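Local coordinates for branched-chain alpha-ketoacid decarboxylase (Lactococcus lactis, PDB 2VBF), which probably decarboxylates branched-chain and aromatic alpha-keto acids to aldehydes, using thiamine diphosphate and a magnesium ion, at residues A[219-224]-A[324-329]; A[232-237]-A[299-304]; A[237-242]-A[266-271]; A[260-265]-A[304-309]; A[275-280]-A[290-295]. One frame throughout, in Å; residues are numbered along the deposited sequence.

Contact 1: A[219-224]-A[324-329]; sequences SKIEES and ISLNID
Ile221 of helix 212-227 meets two residues of strand 323-326, one with each part of its longer branch. Its CG1 lies 3.9 Å from Ile324 CD1 as the two isoleucines cross obliquely, and its terminal CD1 reaches tip to tip toward Leu326 CD1, also at 3.9 Å. In Ile221 this branch stands anti to the carbonyl carbon (chi1 -71°), which carries it out from the helix toward the sheet. Branched aliphatic residues suit this buried side, where Leu300 of the next strand joins them. The solvent side is looser: exposed Lys220 gives the strand its CB and carbonyl while the rest of its chain leads away. Ser224 OG, 4.0 Å from Ile324 CD1, donates a 2.7 Å bond to Lys220 O, which also accepts Ser224 N from the opposite face of the carbonyl. With its hydroxyl turned back onto the helix, the serine can border an apolar surface. No hydrogen bond joins helix to strand, so between these two segments the contact rests on apolar packing.

Contact 2: A[232-237]-A[299-304]; sequences VVIAGH and ILMLGV
Two neighbouring parallel strands of the central-domain sheet, 231-235 and 298-302, are paired here from Val232 beside Ile299 to Ala235 beside Leu302. The bonds alternate as parallel pairing requires: Leu300 N gives to Val232 O at 3.0 Å, Ile234 N to Leu300 O, and Leu302 N to Ile234 O at 2.8 Å, nearly straight at 169°. A fourth, Gly236 N to Leu302 O, is more bent (144°). On one face Ile234 sets CD1 3.9 Å from Ile299 CG2 and beside Met301 SD, while its CG2 faces Val304 CG2 at 3.8 Å; the beta-branched chains suit extended backbone. On the other face Val233 CG1 touches Leu302 CD1. Past the strands the chains close in. Gly236 has no room for a CB, which would fall on Gly303 O and Val304 CA, and Gly303 has positive phi (68°), so glycine fits both places. Strand 231-235 is also bonded to 259-261, giving the order 276-279, 259-261, 231-235, 298-302, 323-326, typical of a Rossmann-like fold.

Contact 3: A[237-242]-A[266-271]; sequences HEVISF and KSAVDE
Val239 and Ile240 face the 266-271 loop, while the two rings of their segment turn elsewhere. The His237 ring has Glu238 CG 3.5 Å above one face, offset toward the rim, and is stacked with Phe264; the Phe242 ring takes Glu238 O in plane at its edge. Both segments follow parallel strands of the Rossmann-like central domain: helix 237-241 comes after strand 231-235, and the loop links strand 259-261 to 276-279. Small Ala268 lets the helix come close. Its CB lies 4.1 Å from Val239 CB, and its CA is 3.9 Å from Ile240 CG1. The Ile240 branch, anti to the carbonyl carbon (chi1 -62°), extends along the loop until CD1 lies 3.7 Å from Lys266 O. That carbonyl has a polar partner of its own: Ser267 OG donates to it in the carbonyl plane, on a lone pair, at 2.6 Å. Behind this apolar surface the loop is braced by charge. Lys266 stretches away from the helix to Glu271, whose OE2 receives NZ on its syn lone pair at 2.7 Å, and the same ammonium is bonded to the carbonyls of Ser408 and Ile410, which would help it bear burial. One cost remains at the interface: Ala268 O, buried without a polar partner in the model, has Val239 CG1 as its neighbour at 3.5 Å.

Contact 4: A[260-265]-A[304-309]; sequences TTLNFG and VKLTDS
Among the apolar contacts, Leu262 CD1 touches Val304 CG1 at 3.7 Å and Leu306 CD2 at 3.9 Å, the Leu262 and Val304 side chains crossing at about a right angle. The same methyl lies against Lys305 O. With CG anti to the backbone N (chi1 -177°), the Phe264 ring runs alongside the aliphatic start of Lys305; Phe264 CE2 comes 4.0 Å from Lys305 CB, and Lys305 O lies at the ring edge, 3.5 Å from Phe264 CD2. Thr307 offers its methyl to the ring and keeps its hydroxyl for Ser310. Here the C-terminal end of strand 259-261 and its continuation meet the loop after strand 298-302 of the Rossmann-like central domain. The direct polar link is Asn263 ND2 to Ser309 O, 3.0 Å and nearly straight (170°), with the acceptor in the amide plane. A water bridges the backbones, donating to Phe264 O and accepting from Lys305 N. Asp308 bonds to His135 of the second subunit, and the Ser309 side chain lies about 9 Å from thiamine diphosphate.

Contact 5: A[275-280]-A[290-295]; sequences SFLGIY and KNFVES
Val293 is the main bump of helix 287-295 and the Tyr280 ring the flat surface laid over it. Val293 CG1 sits 4.1 Å from the ring centroid and only 7° off the normal, a CH-pi contact over the middle of the face, while its CB and CG2 both approach Tyr280 CD1. Tyrosine suits the spot because its plane covers a branched residue and its hydroxyl still reaches the polar flank of the helix. With CG anti to the backbone N (chi1 -177°), Tyr280 projects from the strand end across the helix, and Tyr280 OH donates to Glu294 OE2 at 2.5 Å. The carboxylate oxygen lies in the ring plane at its edge and accepts on its anti lone pair; the two planes are 86° apart. The hydroxyl is also bonded to His317 N, so two partners fix it. From the strand, Leu277 makes the second bump: its CD1 enters the angle between Phe292 and Val293, 3.6 Å from Phe292 CD2 and 4.4 Å from Val293 CG2. Leu289, one turn before Val293, touches both Leu277 and Tyr280. The helix thus lies against outermost strand 276-279, with Val293 reaching Thr260 of neighbouring strand 259-261.

In the fold
All five contacts belong to the central domain and, along the chain, contacts 2 to 5 nest inside the loop closed by contact 1. Contact 2 is the core: every residue is buried and backbone bonds dominate. Contacts 1 and 5 set helices against opposite faces of this sheet, with exposed or partly exposed residues at their rims; contact 1 is apolar across its interface, whereas contact 5 adds a tyrosine-glutamate hydrogen bond. Contacts 3 and 4 gather loops beyond the strand ends. They share His237 and Val304 respectively with contact 2, and there apolar packing mixes with carbonyls, a side-chain amide hydrogen bond or a bridging water. Glu238 joins contact 3 to contact 1 through Asn327 and Ile328.

Contact 1: A[219-224]-A[324-329]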
# COMPACT_ATOMS: atom_id res chain seq x y z
N SER A 219 -37.23 -6.30 -26.64
CA SER A 219 -38.02 -6.09 -27.86
C SER A 219 -37.47 -4.95 -28.71
O SER A 219 -37.40 -5.07 -29.94
CB SER A 219 -39.49 -5.80 -27.51
OG SER A 219 -40.08 -6.95 -26.93
N LYS A 220 -37.07 -3.86 -28.06
CA LYS A 220 -36.46 -2.73 -28.76
C LYS A 220 -35.09 -3.08 -29.33
O LYS A 220 -34.73 -2.63 -30.42
CB LYS A 220 -36.39 -1.50 -27.85
CG LYS A 220 -37.54 -0.51 -28.08
CD LYS A 220 -37.97 0.16 -26.78
CE LYS A 220 -38.61 1.53 -27.03
NZ LYS A 220 -39.68 1.49 -28.07
N ILE A 221 -34.31 -3.89 -28.60
CA ILE A 221 -33.02 -4.35 -29.12
C ILE A 221 -33.25 -5.24 -30.35
O ILE A 221 -32.58 -5.07 -31.37
CB ILE A 221 -32.21 -5.12 -28.06
CG1 ILE A 221 -31.71 -4.15 -26.98
CG2 ILE A 221 -31.04 -5.87 -28.71
CD1 ILE A 221 -31.16 -4.84 -25.74
N GLU A 222 -34.20 -6.16 -30.24
CA GLU A 222 -34.54 -7.05 -31.35
C GLU A 222 -34.97 -6.27 -32.59
O GLU A 222 -34.44 -6.50 -33.67
CB GLU A 222 -35.67 -7.98 -30.94
CG GLU A 222 -35.99 -9.03 -31.99
CD GLU A 222 -37.13 -9.94 -31.57
OE1 GLU A 222 -37.82 -9.61 -30.58
OE2 GLU A 222 -37.32 -10.97 -32.25
N GLU A 223 -35.93 -5.37 -32.41
CA GLU A 223 -36.43 -4.53 -33.50
C GLU A 223 -35.29 -3.76 -34.15
O GLU A 223 -35.12 -3.76 -35.38
CB GLU A 223 -37.48 -3.57 -32.94
CG GLU A 223 -38.05 -2.55 -33.92
CD GLU A 223 -39.02 -1.58 -33.26
OE1 GLU A 223 -38.84 -1.27 -32.05
OE2 GLU A 223 -39.96 -1.12 -33.94
N SER A 224 -34.48 -3.11 -33.31
CA SER A 224 -33.37 -2.30 -33.80
C SER A 224 -32.36 -3.13 -34.58
O SER A 224 -31.88 -2.70 -35.63
CB SER A 224 -32.68 -1.59 -32.63
OG SER A 224 -33.59 -0.73 -31.97
N ILE A 324 -28.72 1.92 -28.00
CA ILE A 324 -29.21 1.35 -26.75
C ILE A 324 -27.97 0.93 -25.95
O ILE A 324 -27.18 0.09 -26.42
CB ILE A 324 -30.13 0.14 -26.99
CG1 ILE A 324 -31.45 0.59 -27.62
CG2 ILE A 324 -30.42 -0.61 -25.68
CD1 ILE A 324 -32.27 -0.52 -28.17
N SER A 325 -27.76 1.54 -24.79
CA SER A 325 -26.67 1.15 -23.90
C SER A 325 -27.26 0.50 -22.65
O SER A 325 -28.28 0.96 -22.12
CB SER A 325 -25.77 2.35 -23.54
OG SER A 325 -26.43 3.30 -22.73
N LEU A 326 -26.63 -0.59 -22.22
CA LEU A 326 -26.98 -1.29 -21.01
C LEU A 326 -25.75 -1.34 -20.10
O LEU A 326 -24.67 -1.75 -20.53
CB LEU A 326 -27.43 -2.71 -21.33
CG LEU A 326 -28.63 -2.83 -22.29
CD1 LEU A 326 -28.91 -4.29 -22.60
CD2 LEU A 326 -29.85 -2.14 -21.69
N ASN A 327 -25.94 -0.89 -18.87
CA ASN A 327 -24.91 -0.93 -17.84
C ASN A 327 -25.53 -1.51 -16.58
O ASN A 327 -26.75 -1.58 -16.47
CB ASN A 327 -24.37 0.48 -17.55
CG ASN A 327 -23.41 0.96 -18.61
OD1 ASN A 327 -23.79 1.66 -19.56
ND2 ASN A 327 -22.14 0.59 -18.46
N ILE A 328 -24.69 -1.90 -15.62
CA ILE A 328 -25.17 -2.40 -14.34
C ILE A 328 -26.13 -1.39 -13.69
O ILE A 328 -27.19 -1.77 -13.20
CB ILE A 328 -24.00 -2.71 -13.37
CG1 ILE A 328 -23.14 -3.83 -13.94
CG2 ILE A 328 -24.54 -3.10 -11.98
CD1 ILE A 328 -21.78 -4.00 -13.26
N ASP A 329 -25.77 -0.10 -13.72
CA ASP A 329 -26.52 0.92 -12.96
C ASP A 329 -27.69 1.52 -13.72
O ASP A 329 -28.64 2.02 -13.11
CB ASP A 329 -25.59 2.05 -12.50
CG ASP A 329 -24.69 1.64 -11.35
OD1 ASP A 329 -24.87 0.54 -10.78
OD2 ASP A 329 -23.78 2.44 -11.02

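Contact 2: A[232-237]-A[299-304]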
# COMPACT_ATOMS: atom_id res chain seq x y z
N VAL A 232 -23.66 -2.28 -34.87
CA VAL A 232 -22.40 -2.62 -34.20
C VAL A 232 -22.68 -2.81 -32.71
O VAL A 232 -23.47 -2.07 -32.11
CB VAL A 232 -21.29 -1.56 -34.46
CG1 VAL A 232 -21.58 -0.27 -33.71
CG2 VAL A 232 -19.89 -2.12 -34.05
N VAL A 233 -22.07 -3.85 -32.14
CA VAL A 233 -22.12 -4.10 -30.71
C VAL A 233 -20.81 -3.62 -30.12
O VAL A 233 -19.74 -3.84 -30.69
CB VAL A 233 -22.31 -5.60 -30.41
CG1 VAL A 233 -22.41 -5.84 -28.89
CG2 VAL A 233 -23.53 -6.13 -31.12
N ILE A 234 -20.87 -2.93 -28.98
CA ILE A 234 -19.67 -2.58 -28.24
C ILE A 234 -19.79 -3.23 -26.86
O ILE A 234 -20.72 -2.94 -26.11
CB ILE A 234 -19.47 -1.04 -28.10
CG1 ILE A 234 -19.63 -0.33 -29.46
CG2 ILE A 234 -18.11 -0.74 -27.46
CD1 ILE A 234 -19.43 1.18 -29.40
N ALA A 235 -18.86 -4.14 -26.54
CA ALA A 235 -18.86 -4.82 -25.24
C ALA A 235 -17.77 -4.22 -24.34
O ALA A 235 -16.71 -3.83 -24.83
CB ALA A 235 -18.65 -6.32 -25.40
N GLY A 236 -18.05 -4.14 -23.04
CA GLY A 236 -17.14 -3.52 -22.09
C GLY A 236 -16.91 -4.34 -20.83
O GLY A 236 -17.31 -5.51 -20.75
N HIS A 237 -16.29 -3.69 -19.85
CA HIS A 237 -15.74 -4.38 -18.70
C HIS A 237 -16.82 -5.01 -17.83
O HIS A 237 -16.55 -5.98 -17.17
CB HIS A 237 -14.87 -3.44 -17.85
CG HIS A 237 -15.64 -2.38 -17.13
ND1 HIS A 237 -16.18 -1.29 -17.77
CD2 HIS A 237 -15.97 -2.25 -15.82
CE1 HIS A 237 -16.80 -0.53 -16.89
NE2 HIS A 237 -16.69 -1.09 -15.70
N ILE A 299 -26.26 1.21 -32.56
CA ILE A 299 -25.19 0.82 -31.65
C ILE A 299 -25.81 0.21 -30.40
O ILE A 299 -26.65 0.85 -29.76
CB ILE A 299 -24.33 2.02 -31.22
CG1 ILE A 299 -23.76 2.76 -32.43
CG2 ILE A 299 -23.20 1.56 -30.27
CD1 ILE A 299 -23.34 4.18 -32.13
N LEU A 300 -25.39 -1.01 -30.07
CA LEU A 300 -25.73 -1.66 -28.81
C LEU A 300 -24.47 -1.72 -27.93
O LEU A 300 -23.51 -2.44 -28.27
CB LEU A 300 -26.25 -3.08 -29.07
CG LEU A 300 -26.63 -3.96 -27.87
CD1 LEU A 300 -27.79 -3.33 -27.08
CD2 LEU A 300 -26.98 -5.38 -28.31
N MET A 301 -24.45 -0.95 -26.84
CA MET A 301 -23.35 -1.02 -25.87
C MET A 301 -23.75 -1.89 -24.68
O MET A 301 -24.81 -1.68 -24.07
CB MET A 301 -22.92 0.36 -25.36
CG MET A 301 -22.50 1.32 -26.46
SD MET A 301 -21.18 2.46 -25.94
CE MET A 301 -21.84 3.22 -24.46
N LEU A 302 -22.90 -2.86 -24.36
CA LEU A 302 -23.13 -3.79 -23.26
C LEU A 302 -22.01 -3.64 -22.25
O LEU A 302 -20.90 -4.11 -22.48
CB LEU A 302 -23.17 -5.22 -23.77
CG LEU A 302 -24.20 -5.51 -24.86
CD1 LEU A 302 -24.09 -6.95 -25.32
CD2 LEU A 302 -25.58 -5.21 -24.35
N GLY A 303 -22.31 -3.00 -21.13
CA GLY A 303 -21.37 -2.89 -20.02
C GLY A 303 -20.14 -2.03 -20.26
O GLY A 303 -19.07 -2.33 -19.72
N VAL A 304 -20.31 -0.97 -21.04
CA VAL A 304 -19.21 -0.09 -21.45
C VAL A 304 -19.15 1.19 -20.61
O VAL A 304 -20.18 1.76 -20.28
CB VAL A 304 -19.39 0.29 -22.93
CG1 VAL A 304 -18.38 1.35 -23.35
CG2 VAL A 304 -19.29 -0.95 -23.81

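Contact 3: A[237-242]-A[266-271]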
# COMPACT_ATOMS: atom_id res chain seq x y z
N HIS A 237 -16.29 -3.69 -19.85
CA HIS A 237 -15.74 -4.38 -18.70
C HIS A 237 -16.82 -5.01 -17.83
O HIS A 237 -16.55 -5.98 -17.17
CB HIS A 237 -14.87 -3.44 -17.85
CG HIS A 237 -15.64 -2.38 -17.13
ND1 HIS A 237 -16.18 -1.29 -17.77
CD2 HIS A 237 -15.97 -2.25 -15.82
CE1 HIS A 237 -16.80 -0.53 -16.89
NE2 HIS A 237 -16.69 -1.09 -15.70
N GLU A 238 -18.04 -4.46 -17.83
CA GLU A 238 -19.08 -5.00 -16.96
C GLU A 238 -19.53 -6.40 -17.41
O GLU A 238 -20.03 -7.19 -16.61
CB GLU A 238 -20.25 -4.02 -16.81
CG GLU A 238 -19.83 -2.67 -16.23
CD GLU A 238 -20.99 -1.71 -16.01
OE1 GLU A 238 -22.04 -1.83 -16.69
OE2 GLU A 238 -20.86 -0.84 -15.12
N VAL A 239 -19.34 -6.70 -18.70
CA VAL A 239 -19.52 -8.08 -19.19
C VAL A 239 -18.56 -9.01 -18.43
O VAL A 239 -18.97 -10.06 -17.92
CB VAL A 239 -19.31 -8.18 -20.72
CG1 VAL A 239 -19.29 -9.64 -21.17
CG2 VAL A 239 -20.40 -7.38 -21.45
N ILE A 240 -17.31 -8.58 -18.29
CA ILE A 240 -16.29 -9.37 -17.60
C ILE A 240 -16.64 -9.52 -16.12
O ILE A 240 -16.51 -10.61 -15.54
CB ILE A 240 -14.86 -8.78 -17.81
CG1 ILE A 240 -14.48 -8.81 -19.30
CG2 ILE A 240 -13.81 -9.59 -17.01
CD1 ILE A 240 -13.20 -8.07 -19.68
N SER A 241 -17.11 -8.43 -15.51
CA SER A 241 -17.54 -8.40 -14.10
C SER A 241 -18.51 -9.54 -13.74
O SER A 241 -18.40 -10.16 -12.69
CB SER A 241 -18.20 -7.06 -13.78
OG SER A 241 -17.32 -5.99 -14.06
N PHE A 242 -19.45 -9.79 -14.65
CA PHE A 242 -20.50 -10.79 -14.45
C PHE A 242 -20.18 -12.16 -15.07
O PHE A 242 -21.01 -13.06 -15.00
CB PHE A 242 -21.82 -10.27 -15.03
CG PHE A 242 -22.62 -9.48 -14.04
CD1 PHE A 242 -23.57 -10.10 -13.25
CD2 PHE A 242 -22.40 -8.12 -13.87
CE1 PHE A 242 -24.30 -9.38 -12.31
CE2 PHE A 242 -23.13 -7.39 -12.94
CZ PHE A 242 -24.08 -8.02 -12.17
N LYS A 266 -11.29 -5.19 -22.72
CA LYS A 266 -10.72 -6.04 -23.77
C LYS A 266 -10.87 -7.50 -23.35
O LYS A 266 -10.57 -7.86 -22.22
CB LYS A 266 -9.26 -5.70 -24.02
CG LYS A 266 -8.61 -6.53 -25.13
CD LYS A 266 -7.21 -6.04 -25.46
CE LYS A 266 -6.53 -6.94 -26.47
NZ LYS A 266 -7.02 -6.71 -27.88
N SER A 267 -11.34 -8.32 -24.30
CA SER A 267 -11.68 -9.74 -24.12
C SER A 267 -13.06 -9.97 -23.48
O SER A 267 -13.38 -11.10 -23.10
CB SER A 267 -10.56 -10.56 -23.42
OG SER A 267 -10.56 -10.43 -22.00
N ALA A 268 -13.88 -8.91 -23.43
CA ALA A 268 -15.30 -9.04 -23.09
C ALA A 268 -16.02 -9.98 -24.08
O ALA A 268 -17.09 -10.49 -23.79
CB ALA A 268 -15.98 -7.69 -23.08
N VAL A 269 -15.44 -10.12 -25.26
CA VAL A 269 -15.83 -11.14 -26.24
C VAL A 269 -14.57 -11.81 -26.77
O VAL A 269 -13.48 -11.26 -26.65
CB VAL A 269 -16.63 -10.54 -27.41
CG1 VAL A 269 -17.90 -9.88 -26.87
CG2 VAL A 269 -15.76 -9.58 -28.24
N ASP A 270 -14.73 -12.97 -27.38
CA ASP A 270 -13.62 -13.69 -28.00
C ASP A 270 -13.21 -12.96 -29.28
O ASP A 270 -14.03 -12.78 -30.18
CB ASP A 270 -14.04 -15.12 -28.34
CG ASP A 270 -12.86 -16.02 -28.66
OD1 ASP A 270 -12.07 -15.68 -29.55
OD2 ASP A 270 -12.74 -17.08 -28.00
N GLU A 271 -11.96 -12.53 -29.35
CA GLU A 271 -11.47 -11.74 -30.47
C GLU A 271 -11.21 -12.51 -31.78
O GLU A 271 -10.90 -11.89 -32.80
CB GLU A 271 -10.21 -10.99 -30.07
CG GLU A 271 -10.44 -9.97 -28.95
CD GLU A 271 -9.29 -8.99 -28.80
OE1 GLU A 271 -8.25 -9.19 -29.47
OE2 GLU A 271 -9.41 -8.02 -28.02

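Contact 4: A[260-265]-A[304-309]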
# COMPACT_ATOMS: atom_id res chain seq x y z
N THR A 260 -17.04 -4.68 -31.47
CA THR A 260 -15.80 -4.09 -31.02
C THR A 260 -15.84 -4.03 -29.49
O THR A 260 -16.89 -4.21 -28.89
CB THR A 260 -15.61 -2.68 -31.66
OG1 THR A 260 -14.33 -2.15 -31.31
CG2 THR A 260 -16.73 -1.71 -31.27
N THR A 261 -14.67 -3.84 -28.88
CA THR A 261 -14.58 -3.47 -27.47
C THR A 261 -13.64 -2.28 -27.35
O THR A 261 -12.84 -1.99 -28.25
CB THR A 261 -14.04 -4.63 -26.57
OG1 THR A 261 -12.62 -4.77 -26.74
CG2 THR A 261 -14.73 -5.95 -26.89
N LEU A 262 -13.75 -1.58 -26.23
CA LEU A 262 -12.72 -0.61 -25.86
C LEU A 262 -11.54 -1.41 -25.31
O LEU A 262 -11.63 -2.63 -25.12
CB LEU A 262 -13.24 0.36 -24.79
CG LEU A 262 -14.56 1.08 -25.05
CD1 LEU A 262 -14.82 2.06 -23.91
CD2 LEU A 262 -14.56 1.79 -26.38
N ASN A 263 -10.44 -0.73 -25.00
CA ASN A 263 -9.35 -1.40 -24.27
C ASN A 263 -9.71 -1.62 -22.78
O ASN A 263 -9.06 -2.41 -22.10
CB ASN A 263 -8.01 -0.68 -24.47
CG ASN A 263 -8.00 0.73 -23.90
OD1 ASN A 263 -8.63 1.02 -22.88
ND2 ASN A 263 -7.25 1.61 -24.56
N PHE A 264 -10.77 -0.93 -22.32
CA PHE A 264 -11.36 -1.11 -20.99
C PHE A 264 -12.49 -2.11 -21.20
O PHE A 264 -13.56 -1.77 -21.68
CB PHE A 264 -11.91 0.23 -20.50
CG PHE A 264 -12.50 0.24 -19.10
CD1 PHE A 264 -12.15 -0.70 -18.13
CD2 PHE A 264 -13.35 1.27 -18.74
CE1 PHE A 264 -12.69 -0.61 -16.83
CE2 PHE A 264 -13.89 1.37 -17.46
CZ PHE A 264 -13.57 0.42 -16.51
N GLY A 265 -12.21 -3.36 -20.85
CA GLY A 265 -13.06 -4.47 -21.19
C GLY A 265 -12.56 -5.32 -22.34
O GLY A 265 -13.32 -6.12 -22.87
N VAL A 304 -20.31 -0.97 -21.04
CA VAL A 304 -19.21 -0.09 -21.45
C VAL A 304 -19.15 1.19 -20.61
O VAL A 304 -20.18 1.76 -20.28
CB VAL A 304 -19.39 0.29 -22.93
CG1 VAL A 304 -18.38 1.35 -23.35
CG2 VAL A 304 -19.29 -0.95 -23.81
N LYS A 305 -17.94 1.64 -20.29
CA LYS A 305 -17.77 2.99 -19.76
C LYS A 305 -16.68 3.67 -20.55
O LYS A 305 -15.60 3.12 -20.73
CB LYS A 305 -17.46 3.01 -18.26
CG LYS A 305 -18.64 2.58 -17.39
CD LYS A 305 -18.40 2.83 -15.91
CE LYS A 305 -19.61 2.48 -15.07
NZ LYS A 305 -19.40 2.71 -13.61
N LEU A 306 -16.99 4.89 -21.00
CA LEU A 306 -16.10 5.68 -21.83
C LEU A 306 -15.18 6.54 -20.97
O LEU A 306 -15.62 7.50 -20.36
CB LEU A 306 -16.93 6.55 -22.77
CG LEU A 306 -17.86 5.74 -23.68
CD1 LEU A 306 -19.07 6.58 -24.19
CD2 LEU A 306 -17.05 5.12 -24.82
N THR A 307 -13.90 6.17 -20.92
CA THR A 307 -12.91 6.84 -20.06
C THR A 307 -11.80 7.45 -20.92
O THR A 307 -11.68 7.14 -22.11
CB THR A 307 -12.29 5.86 -19.01
OG1 THR A 307 -11.32 4.99 -19.63
CG2 THR A 307 -13.38 5.02 -18.30
N ASP A 308 -10.95 8.30 -20.33
CA ASP A 308 -9.91 8.96 -21.15
C ASP A 308 -9.01 7.97 -21.92
O ASP A 308 -8.83 8.09 -23.13
CB ASP A 308 -9.07 10.01 -20.37
CG ASP A 308 -8.30 9.45 -19.17
OD1 ASP A 308 -8.56 8.30 -18.73
OD2 ASP A 308 -7.42 10.19 -18.66
N SER A 309 -8.50 6.96 -21.22
CA SER A 309 -7.52 6.02 -21.81
C SER A 309 -8.13 5.03 -22.81
O SER A 309 -7.40 4.41 -23.59
CB SER A 309 -6.79 5.24 -20.71
OG SER A 309 -6.17 6.13 -19.79
O HOH W 1 -15.96 -0.61 -20.59

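Contact 5: A[275-280]-A[290-295]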
# COMPACT_ATOMS: atom_id res chain seq x y z
N SER A 275 -16.60 -11.63 -36.90
CA SER A 275 -17.23 -10.31 -36.83
C SER A 275 -16.58 -9.36 -35.80
O SER A 275 -17.04 -8.23 -35.67
CB SER A 275 -18.72 -10.45 -36.51
OG SER A 275 -18.92 -10.90 -35.19
N PHE A 276 -15.53 -9.80 -35.11
CA PHE A 276 -14.79 -8.91 -34.21
C PHE A 276 -13.91 -7.98 -35.04
O PHE A 276 -13.07 -8.45 -35.83
CB PHE A 276 -13.95 -9.68 -33.17
CG PHE A 276 -13.10 -8.79 -32.30
CD1 PHE A 276 -13.68 -8.05 -31.28
CD2 PHE A 276 -11.73 -8.66 -32.52
CE1 PHE A 276 -12.91 -7.19 -30.48
CE2 PHE A 276 -10.96 -7.80 -31.73
CZ PHE A 276 -11.56 -7.07 -30.71
N LEU A 277 -14.10 -6.67 -34.86
CA LEU A 277 -13.46 -5.64 -35.69
C LEU A 277 -12.06 -5.25 -35.19
O LEU A 277 -11.18 -4.95 -35.98
CB LEU A 277 -14.35 -4.38 -35.75
CG LEU A 277 -15.76 -4.54 -36.34
CD1 LEU A 277 -16.58 -3.25 -36.23
CD2 LEU A 277 -15.69 -5.00 -37.79
N GLY A 278 -11.87 -5.27 -33.87
CA GLY A 278 -10.70 -4.68 -33.25
C GLY A 278 -11.13 -3.82 -32.08
O GLY A 278 -12.30 -3.83 -31.67
N ILE A 279 -10.17 -3.07 -31.55
CA ILE A 279 -10.39 -2.19 -30.42
C ILE A 279 -10.71 -0.76 -30.89
O ILE A 279 -9.94 -0.15 -31.63
CB ILE A 279 -9.13 -2.12 -29.53
CG1 ILE A 279 -8.76 -3.51 -29.03
CG2 ILE A 279 -9.33 -1.14 -28.38
CD1 ILE A 279 -9.79 -4.17 -28.12
N TYR A 280 -11.87 -0.27 -30.47
CA TYR A 280 -12.25 1.11 -30.73
C TYR A 280 -11.61 1.99 -29.66
O TYR A 280 -11.85 1.79 -28.48
CB TYR A 280 -13.76 1.27 -30.69
CG TYR A 280 -14.24 2.67 -31.02
CD1 TYR A 280 -13.97 3.26 -32.26
CD2 TYR A 280 -14.97 3.40 -30.10
CE1 TYR A 280 -14.42 4.54 -32.57
CE2 TYR A 280 -15.43 4.68 -30.40
CZ TYR A 280 -15.15 5.25 -31.63
OH TYR A 280 -15.60 6.52 -31.93
N LYS A 290 -12.62 2.64 -37.11
CA LYS A 290 -13.19 3.93 -36.76
C LYS A 290 -14.37 4.29 -37.66
O LYS A 290 -15.46 4.60 -37.19
CB LYS A 290 -12.12 5.00 -36.90
CG LYS A 290 -12.50 6.32 -36.29
CD LYS A 290 -11.27 7.17 -36.06
CE LYS A 290 -10.95 8.11 -37.20
NZ LYS A 290 -11.45 7.68 -38.52
N ASN A 291 -14.16 4.21 -38.97
CA ASN A 291 -15.22 4.53 -39.92
C ASN A 291 -16.45 3.63 -39.79
O ASN A 291 -17.58 4.11 -39.93
CB ASN A 291 -14.67 4.43 -41.34
CG ASN A 291 -13.66 5.52 -41.66
OD1 ASN A 291 -13.57 6.54 -40.97
ND2 ASN A 291 -12.88 5.30 -42.72
N PHE A 292 -16.23 2.34 -39.52
CA PHE A 292 -17.31 1.38 -39.41
C PHE A 292 -18.16 1.70 -38.19
O PHE A 292 -19.38 1.88 -38.28
CB PHE A 292 -16.75 -0.05 -39.31
CG PHE A 292 -17.79 -1.13 -39.51
CD1 PHE A 292 -17.85 -1.83 -40.70
CD2 PHE A 292 -18.69 -1.44 -38.50
CE1 PHE A 292 -18.81 -2.82 -40.89
CE2 PHE A 292 -19.67 -2.41 -38.69
CZ PHE A 292 -19.72 -3.11 -39.89
N VAL A 293 -17.50 1.78 -37.03
CA VAL A 293 -18.20 2.05 -35.77
C VAL A 293 -18.98 3.36 -35.82
O VAL A 293 -20.13 3.40 -35.42
CB VAL A 293 -17.23 2.10 -34.57
CG1 VAL A 293 -17.99 2.51 -33.28
CG2 VAL A 293 -16.53 0.76 -34.40
N GLU A 294 -18.36 4.41 -36.35
CA GLU A 294 -18.93 5.75 -36.35
C GLU A 294 -19.95 6.00 -37.47
O GLU A 294 -20.63 7.04 -37.48
CB GLU A 294 -17.80 6.79 -36.38
CG GLU A 294 -16.88 6.67 -35.16
CD GLU A 294 -15.72 7.65 -35.14
OE1 GLU A 294 -15.54 8.41 -36.12
OE2 GLU A 294 -14.98 7.64 -34.13
N SER A 295 -20.06 5.07 -38.41
CA SER A 295 -21.11 5.10 -39.44
C SER A 295 -22.25 4.07 -39.21
O SER A 295 -23.24 4.05 -39.96
CB SER A 295 -20.50 4.87 -40.83
OG SER A 295 -20.01 3.55 -40.99